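Local coordinates for protein putative glutathionylspermidine synthase (Methylobacillus flagellatus, PDB 3N6X) that probably acts as an ATP-dependent ligase of the circularly permuted ATP-grasp type, perhaps making glutathionylspermidine, though its substrates remain unproven, at residues A[397-400]-A[401-404]; A[177-180]-A[181-185]; A[134-138]-A[139-143]. One frame throughout, in Å; residues are numbered along the deposited sequence. Where two conformers were deposited one is given.

Contact 1 of 3, residues A[397-400]-A[401-404]; sequences LANP and ANYI
P400 O receives the backbone N of Y403 at 3.0 Å, and one residue earlier N399 O takes N402 N in a longer bond of 3.3 Å. These two successive i to i+3 bonds make a single 3-10 turn, two overlapping type I beta turns, which joins the end of helix 386-398 to strand 403-407 of an antiparallel four-stranded sheet. In both bonds the donor stands well above the plane of the carbonyl, as much as 50° for N402 N.

The Y403 ring lies beside the same two carbonyls. Its edge faces them, and the closest approach is CD1 to N399 O at 3.2 Å, with CE1 next along the rim. CG of Y403 stands beside its own backbone N (chi1 -65°), which folds the ring back along the turn. The N399 amide lies across the N402 side chain: its ND2 rests on N402 CB at 3.8 Å, and the two amide planes are 24° apart. OD1 of N399 takes a hydrogen from water 1, which in turn accepts from A401 N. The water thus ties the side chain of N399 to the first N-H of the turn.

Farther out, P400 packs on L355 of helix 352-360. Y403 leans on V367 and E369 of strand 365-369 and shares a backbone hydrogen bond with L349, so the turn runs straight into sheet pairing. The bridge at the start of the turn is a long one: water 1 lies 3.2 Å from A401 N and 3.3 Å from N399 OD1.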
# COMPACT_ATOMS: atom_id res chain seq x y z
N LEU A 397 -23.12 16.73 1.16
CA LEU A 397 -23.42 17.93 1.96
C LEU A 397 -23.71 17.67 3.43
O LEU A 397 -23.54 18.57 4.26
CB LEU A 397 -24.51 18.79 1.30
CG LEU A 397 -24.03 19.49 0.01
CD1 LEU A 397 -25.16 19.77 -0.90
CD2 LEU A 397 -23.23 20.74 0.32
N ALA A 398 -24.03 16.39 3.78
CA ALA A 398 -24.23 15.98 5.16
C ALA A 398 -22.88 15.96 5.92
O ALA A 398 -22.86 16.20 7.13
CB ALA A 398 -24.88 14.61 5.20
N ASN A 399 -21.75 15.72 5.18
CA ASN A 399 -20.38 15.73 5.75
C ASN A 399 -19.33 15.93 4.62
O ASN A 399 -18.65 14.97 4.25
CB ASN A 399 -20.10 14.43 6.53
CG ASN A 399 -18.94 14.52 7.49
OD1 ASN A 399 -18.30 15.57 7.65
ND2 ASN A 399 -18.67 13.42 8.17
N PRO A 400 -19.20 17.16 4.05
CA PRO A 400 -18.28 17.35 2.90
C PRO A 400 -16.80 17.10 3.18
O PRO A 400 -16.11 16.57 2.31
CB PRO A 400 -18.55 18.79 2.46
CG PRO A 400 -19.13 19.45 3.66
CD PRO A 400 -19.94 18.40 4.35
N ALA A 401 -16.32 17.43 4.39
CA ALA A 401 -14.92 17.22 4.79
C ALA A 401 -14.48 15.74 4.76
O ALA A 401 -13.27 15.46 4.76
CB ALA A 401 -14.66 17.82 6.16
N ASN A 402 -15.43 14.80 4.69
CA ASN A 402 -15.12 13.36 4.64
C ASN A 402 -15.00 12.86 3.20
O ASN A 402 -14.95 11.65 2.97
CB ASN A 402 -16.18 12.54 5.44
CG ASN A 402 -15.82 11.07 5.62
OD1 ASN A 402 -14.72 10.71 6.07
ND2 ASN A 402 -16.73 10.18 5.24
N TYR A 403 -14.93 13.77 2.21
CA TYR A 403 -14.83 13.36 0.82
C TYR A 403 -13.69 13.99 0.05
O TYR A 403 -13.21 15.08 0.39
CB TYR A 403 -16.16 13.60 0.08
CG TYR A 403 -17.31 12.77 0.61
CD1 TYR A 403 -18.11 13.23 1.66
CD2 TYR A 403 -17.60 11.52 0.07
CE1 TYR A 403 -19.15 12.46 2.17
CE2 TYR A 403 -18.64 10.74 0.57
CZ TYR A 403 -19.41 11.21 1.62
OH TYR A 403 -20.44 10.45 2.11
N ILE A 404 -13.25 13.28 -0.99
CA ILE A 404 -12.29 13.75 -1.97
C ILE A 404 -12.85 13.35 -3.30
O ILE A 404 -13.70 12.45 -3.36
CB ILE A 404 -10.83 13.21 -1.75
CG1 ILE A 404 -10.76 11.67 -1.77
CG2 ILE A 404 -10.17 13.80 -0.52
CD1 ILE A 404 -10.12 11.13 -3.00
O HOH W 1 -17.86 18.73 6.91

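Contact 2 of 3, residues A[177-180]-A[181-185]; sequences RKMM and MRLFP
The F184 ring meets M180 SE at its edge, while L183 CB sits over the centre of one face, 3.5 Å above the plane. The selenium of M180, a selenomethionine, lies 5.2 Å from the centroid of the F184 ring and 89° off the ring normal: a Met-aromatic contact made wholly in the plane. It forms at the C-terminal end of helix 170-183, where F184 is the first residue to leave helical geometry. The M180 chain is bent at both chi2 and chi3, which swings its methyl group along the helix until CE is 3.9 Å from F184 CD2. W30 adds an edge-to-face ring contact to F184.

The backbone beneath is regular alpha helix. R177 O, K178 O, M179 O and M180 O accept from the N-H groups of M181, R182, L183 and F184 in turn, and the last of these bonds, F184 N to M180 O, is 2.8 Å. The helical bonding therefore runs on to the residue that carries the ring, although that residue has itself turned out of the helix.

One step round, M179 and L183 pair in the same i to i+4 spacing. With CG of M179 anti to its backbone N (chi1 174°) and the chain bent beyond, SE comes to 3.8 Å from L183 CD1. This pair faces helix 42-53, with V53 touching M179 and L49 touching L183. M180 instead rests on D468 and W470 of strand 464-471, where the guanidinium of R177 forms a salt bridge with D468. On the exposed side K178 NZ and R182 NH1 are 7.0 Å apart. On the helix 42-53 side, L183 CG lies 3.4 Å from M179 O.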
# COMPACT_ATOMS: atom_id res chain seq x y z
N ARG A 177 1.73 -15.78 -5.11
CA ARG A 177 2.83 -16.39 -5.87
C ARG A 177 2.91 -17.90 -5.59
O ARG A 177 3.00 -18.69 -6.54
CB ARG A 177 4.18 -15.71 -5.54
CG ARG A 177 5.39 -16.42 -6.20
CD ARG A 177 5.29 -16.44 -7.74
NE ARG A 177 4.94 -15.11 -8.28
CZ ARG A 177 5.82 -14.13 -8.44
NH1 ARG A 177 7.10 -14.32 -8.20
NH2 ARG A 177 5.41 -12.95 -8.87
N LYS A 178 2.86 -18.28 -4.29
CA LYS A 178 2.91 -19.66 -3.83
C LYS A 178 1.76 -20.49 -4.46
O LYS A 178 1.99 -21.60 -4.92
CB LYS A 178 2.84 -19.69 -2.29
CG LYS A 178 3.22 -21.01 -1.67
CD LYS A 178 3.03 -21.00 -0.15
CE LYS A 178 2.80 -22.40 0.41
NZ LYS A 178 3.75 -22.73 1.50
N MSE A 179 0.56 -19.89 -4.58
CA MSE A 179 -0.65 -20.49 -5.18
C MSE A 179 -0.45 -20.76 -6.68
O MSE A 179 -0.78 -21.86 -7.16
CB MSE A 179 -1.86 -19.56 -4.96
CG MSE A 179 -3.14 -20.01 -5.67
SE MSE A 179 -3.72 -21.80 -5.11
CE MSE A 179 -4.64 -21.32 -3.57
N MSE A 180 0.10 -19.77 -7.43
CA MSE A 180 0.36 -19.87 -8.87
C MSE A 180 1.40 -20.94 -9.17
O MSE A 180 1.27 -21.66 -10.16
CB MSE A 180 0.82 -18.51 -9.44
CG MSE A 180 -0.30 -17.48 -9.53
SE MSE A 180 -1.66 -17.85 -10.89
CE MSE A 180 -0.58 -17.78 -12.45
N MSE A 181 2.47 -21.00 -8.33
CA MSE A 181 3.54 -21.99 -8.47
C MSE A 181 3.02 -23.41 -8.18
O MSE A 181 3.45 -24.37 -8.82
CB MSE A 181 4.72 -21.64 -7.53
CG MSE A 181 5.90 -22.64 -7.64
SE MSE A 181 6.69 -22.73 -9.47
CE MSE A 181 7.73 -21.10 -9.36
N ARG A 182 2.07 -23.53 -7.23
CA ARG A 182 1.48 -24.82 -6.87
C ARG A 182 0.54 -25.31 -7.99
O ARG A 182 0.59 -26.48 -8.36
CB ARG A 182 0.71 -24.67 -5.54
CG ARG A 182 0.32 -25.97 -4.86
CD ARG A 182 -0.44 -25.65 -3.58
NE ARG A 182 -0.57 -26.80 -2.69
CZ ARG A 182 -1.29 -26.80 -1.58
NH1 ARG A 182 -1.96 -25.71 -1.21
NH2 ARG A 182 -1.36 -27.89 -0.82
N LEU A 183 -0.28 -24.41 -8.57
CA LEU A 183 -1.21 -24.77 -9.63
C LEU A 183 -0.52 -24.99 -10.97
O LEU A 183 -0.81 -25.98 -11.65
CB LEU A 183 -2.30 -23.69 -9.80
CG LEU A 183 -3.31 -23.50 -8.67
CD1 LEU A 183 -4.11 -22.22 -8.88
CD2 LEU A 183 -4.26 -24.69 -8.57
N PHE A 184 0.33 -24.02 -11.42
CA PHE A 184 0.91 -24.06 -12.77
C PHE A 184 2.46 -23.94 -12.81
O PHE A 184 2.98 -23.00 -13.43
CB PHE A 184 0.25 -22.99 -13.67
CG PHE A 184 -1.21 -22.71 -13.36
CD1 PHE A 184 -2.20 -23.60 -13.74
CD2 PHE A 184 -1.58 -21.54 -12.71
CE1 PHE A 184 -3.55 -23.34 -13.47
CE2 PHE A 184 -2.93 -21.27 -12.45
CZ PHE A 184 -3.91 -22.17 -12.84
N PRO A 185 3.21 -24.94 -12.27
CA PRO A 185 4.68 -24.85 -12.32
C PRO A 185 5.23 -24.68 -13.74
O PRO A 185 6.18 -23.92 -13.94
CB PRO A 185 5.14 -26.18 -11.69
CG PRO A 185 3.94 -27.06 -11.70
CD PRO A 185 2.77 -26.15 -11.55

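Contact 3 of 3, residues A[134-138]-A[139-143]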
# COMPACT_ATOMS: atom_id res chain seq x y z
N VAL A 134 13.01 15.53 17.24
CA VAL A 134 13.47 14.16 17.49
C VAL A 134 14.21 13.59 16.28
O VAL A 134 13.66 13.54 15.18
CB VAL A 134 12.30 13.24 17.95
CG1 VAL A 134 12.78 11.80 18.19
CG2 VAL A 134 11.61 13.80 19.19
N ASP A 135 15.46 13.16 16.48
CA ASP A 135 16.27 12.52 15.45
C ASP A 135 15.97 11.02 15.44
O ASP A 135 16.03 10.37 16.48
CB ASP A 135 17.78 12.75 15.71
CG ASP A 135 18.22 14.21 15.62
OD1 ASP A 135 17.44 15.05 15.09
OD2 ASP A 135 19.34 14.52 16.06
N VAL A 136 15.62 10.48 14.27
CA VAL A 136 15.30 9.06 14.11
C VAL A 136 16.45 8.36 13.37
O VAL A 136 17.08 8.97 12.51
CB VAL A 136 13.91 8.85 13.42
CG1 VAL A 136 12.80 9.59 14.16
CG2 VAL A 136 13.94 9.26 11.95
N PRO A 137 16.76 7.07 13.71
CA PRO A 137 17.90 6.39 13.04
C PRO A 137 17.87 6.43 11.51
O PRO A 137 16.87 6.04 10.89
CB PRO A 137 17.83 4.97 13.60
CG PRO A 137 17.18 5.12 14.93
CD PRO A 137 16.16 6.21 14.75
N GLY A 138 18.93 6.98 10.92
CA GLY A 138 19.10 7.12 9.47
C GLY A 138 18.14 8.10 8.81
O GLY A 138 18.08 8.15 7.58
N GLY A 139 17.37 8.84 9.61
CA GLY A 139 16.36 9.77 9.10
C GLY A 139 15.21 9.08 8.38
O GLY A 139 14.53 9.69 7.54
N VAL A 140 14.99 7.79 8.69
CA VAL A 140 13.93 7.01 8.08
C VAL A 140 12.67 7.05 8.93
O VAL A 140 12.70 6.67 10.10
CB VAL A 140 14.39 5.55 7.77
CG1 VAL A 140 13.25 4.72 7.17
CG2 VAL A 140 15.61 5.54 6.84
N TYR A 141 11.55 7.49 8.34
CA TYR A 141 10.27 7.55 9.04
C TYR A 141 9.36 6.45 8.55
O TYR A 141 8.71 5.79 9.36
CB TYR A 141 9.59 8.91 8.86
CG TYR A 141 10.27 10.02 9.63
CD1 TYR A 141 11.45 10.61 9.17
CD2 TYR A 141 9.72 10.51 10.82
CE1 TYR A 141 12.09 11.61 9.90
CE2 TYR A 141 10.34 11.54 11.54
CZ TYR A 141 11.51 12.10 11.07
OH TYR A 141 12.12 13.13 11.75
N ALA A 142 9.29 6.28 7.21
CA ALA A 142 8.48 5.25 6.58
C ALA A 142 9.39 4.14 6.12
O ALA A 142 9.88 4.16 4.98
CB ALA A 142 7.70 5.83 5.40
N HIS A 143 9.66 3.18 7.02
CA HIS A 143 10.51 2.00 6.77
C HIS A 143 9.84 1.13 5.72
O HIS A 143 10.51 0.52 4.90
CB HIS A 143 10.76 1.21 8.09
CG HIS A 143 11.38 2.06 9.15
ND1 HIS A 143 10.64 3.02 9.83
CD2 HIS A 143 12.67 2.16 9.53
CE1 HIS A 143 11.50 3.64 10.64
NE2 HIS A 143 12.74 3.16 10.49
O HOH W 2 11.15 13.54 14.31
O HOH W 3 15.39 12.47 11.82
O HOH W 4 14.37 5.22 11.94
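V136 stands on the face of the Y141 ring, and the two side chains run at about a right angle. Between them the chain makes a type II beta turn with P137 and G138 at its corner, closed by G139 N to V136 O at 2.9 Å. A weak bond from V140 N to P137 O follows, and G138 and G139 both have positive phi, which suits glycine.

V136 CG2 makes a CH-pi contact 3.9 Å from the centroid of the Y141 ring and 20° off its normal, displaced toward CE1. A chi1 of -54° sets CG2 between the backbone N and the carbonyl carbon of V136, where it also packs 3.4 Å from V140 O; CG1 reaches the CE2 side of the ring.

The phenol OH extends past V136 to water 2, which lies in the ring plane and donates to V134 O. A phenylalanine here would probably keep the CH-pi contact with V136 but leave water 2 without its donor and V134 O without its bridge to the ring. At the backbone, N99 OD1 of helix 81-105 accepts from both Y141 N and A142 N, fixing the chain that carries the ring.

H143 turns one face to V140 CG1. At the edge of its imidazole, water 4 donates to P137 O at 2.8 Å and to V140 O at 2.9 Å, and lies 3.0 Å from H143 NE2.

In the fold
From the N terminus the order is contact 3, contact 2, contact 1. They lie in series, none nesting or crossing: contacts 3 and 1 close tight turns, contact 2 runs along a helix end, and none closes a long loop. Residues 134-143 bend the loop leading into strand 144-151 of the large mixed sheet. Residues 177-185 end helix 170-183, which packs against strand 464-471 of that same sheet and against helix 42-53. Residues 397-404 turn helix 386-398 into the separate antiparallel sheet that holds strand 403-407. Contacts 1 and 2 sit on opposite sides of the chain's centre, their own centres about 44 Å apart. Contact 3 comes no nearer than about 20 Å, atom to atom, to either.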